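Local structure of cytochrome P450 (CYP102L1) (Mycobacterium phage Adler, 6N6Q) at residues Lys451-Glu454 with Leu458-Ser461. The protein is a phage-encoded haem-thiolate cytochrome P450 that probably activates molecular oxygen to monooxygenate a substrate. Residues are numbered along the deposited sequence; the frame is centred on the assembly and turned at random.
Sequences KVSE and LKPS
Ser453 and Lys459 form the hydrogen-bonded pair at the middle of an antiparallel two-stranded hairpin, 451-454 with 458-461; the segment axes approach to 4.5 Å and their N-to-C directions lie 134° apart. Ser453 N reaches Lys459 O at 2.9 Å by a bent bond (135° at the hydrogen), while Lys459 N returns to Ser453 O at 3.1 Å along a straighter path. Lys459 O also receives a CA-H...O contact from Val452 CA, at 3.3 Å. Towards the open end, Ser461 N gives Lys451 O an almost linear bond of 2.9 Å, and Ser461 OG adds a weak one to that same oxygen.

On the face carrying Val452, Glu454, Leu458 and Pro460, the Val452 methyl CG1, set anti to the backbone N (chi1 175°), reaches across obliquely to Leu458 CG at 3.7 Å. Leu458 runs beside Glu454, its CD1 against the CG methylene, while both Glu454 carboxylate oxygens turn to the backbone N-H groups of Val36 and Gln37 in helix 35-43. Phe289 of helix 265-296 meets Val452 and Pro460, and Trp342 packs on Val452 and Leu458. On the other face the Lys459 chain, bent at its last two torsions, passes near Ser453 OG and folds back so that NZ bonds Pro460 O at 2.9 Å, coming in from above the carbonyl plane.

Val452 and Pro460 thus seat the hairpin on helix 265-296. The Leu458 side chain stays about 10 Å from the haem. Bound at the first turn of helix 35-43, an anionic Glu454 carboxylate would probably be favoured by the helix dipole.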
loop_
_atom_site.group_PDB
_atom_site.type_symbol
_atom_site.label_atom_id
_atom_site.label_comp_id
_atom_site.label_asym_id
_atom_site.label_seq_id
_atom_site.Cartn_x
_atom_site.Cartn_y
_atom_site.Cartn_z
ATOM N N LYS A 451 -6.400 6.846 -16.322
ATOM C CA LYS A 451 -5.916 5.535 -16.731
ATOM C C LYS A 451 -5.097 4.946 -15.593
ATOM O O LYS A 451 -4.271 5.638 -14.991
ATOM C CB LYS A 451 -5.070 5.620 -18.009
ATOM C CG LYS A 451 -5.830 5.293 -19.291
ATOM C CD LYS A 451 -7.117 6.097 -19.410
ATOM C CE LYS A 451 -7.835 5.810 -20.718
ATOM N NZ LYS A 451 -7.025 6.236 -21.894
ATOM N N VAL A 452 -5.331 3.672 -15.294
ATOM C CA VAL A 452 -4.721 3.010 -14.147
ATOM C C VAL A 452 -3.820 1.893 -14.650
ATOM O O VAL A 452 -4.301 0.920 -15.246
ATOM C CB VAL A 452 -5.777 2.466 -13.175
ATOM C CG1 VAL A 452 -5.112 1.673 -12.064
ATOM C CG2 VAL A 452 -6.599 3.609 -12.599
ATOM N N SER A 453 -2.519 2.032 -14.413
ATOM C CA SER A 453 -1.574 0.964 -14.695
ATOM C C SER A 453 -1.475 0.031 -13.494
ATOM O O SER A 453 -1.856 0.377 -12.373
ATOM C CB SER A 453 -0.195 1.530 -15.044
ATOM O OG SER A 453 0.425 2.110 -13.910
ATOM N N GLU A 454 -0.962 -1.170 -13.740
ATOM C CA GLU A 454 -0.878 -2.206 -12.716
ATOM C C GLU A 454 0.570 -2.661 -12.591
ATOM O O GLU A 454 1.114 -3.285 -13.509
ATOM C CB GLU A 454 -1.798 -3.380 -13.047
ATOM C CG GLU A 454 -3.248 -2.982 -13.253
ATOM C CD GLU A 454 -4.199 -4.157 -13.140
ATOM O OE1 GLU A 454 -3.821 -5.172 -12.515
ATOM O OE2 GLU A 454 -5.325 -4.064 -13.673
ATOM N N LEU A 458 -2.058 -0.717 -7.853
ATOM C CA LEU A 458 -2.749 0.125 -8.821
ATOM C C LEU A 458 -2.230 1.553 -8.709
ATOM O O LEU A 458 -2.086 2.085 -7.605
ATOM C CB LEU A 458 -4.260 0.084 -8.589
ATOM C CG LEU A 458 -5.064 -0.909 -9.431
ATOM C CD1 LEU A 458 -4.415 -2.285 -9.434
ATOM C CD2 LEU A 458 -6.498 -0.993 -8.927
ATOM N N LYS A 459 -1.947 2.171 -9.854
ATOM C CA LYS A 459 -1.351 3.495 -9.881
ATOM C C LYS A 459 -1.964 4.325 -11.000
ATOM O O LYS A 459 -2.201 3.805 -12.100
ATOM C CB LYS A 459 0.170 3.410 -10.078
ATOM C CG LYS A 459 0.901 4.721 -9.859
ATOM C CD LYS A 459 2.372 4.601 -10.211
ATOM C CE LYS A 459 2.561 4.488 -11.711
ATOM N NZ LYS A 459 1.987 5.669 -12.416
ATOM N N PRO A 460 -2.241 5.605 -10.750
ATOM C CA PRO A 460 -2.670 6.500 -11.835
ATOM C C PRO A 460 -1.500 6.803 -12.759
ATOM O O PRO A 460 -0.451 7.276 -12.316
ATOM C CB PRO A 460 -3.151 7.756 -11.096
ATOM C CG PRO A 460 -3.330 7.333 -9.665
ATOM C CD PRO A 460 -2.318 6.259 -9.434
ATOM N N SER A 461 -1.683 6.527 -14.048
ATOM C CA SER A 461 -0.642 6.726 -15.044
ATOM C C SER A 461 -0.800 8.085 -15.714
ATOM O O SER A 461 -1.916 8.500 -16.044
ATOM C CB SER A 461 -0.673 5.613 -16.097
ATOM O OG SER A 461 -1.900 5.606 -16.806
#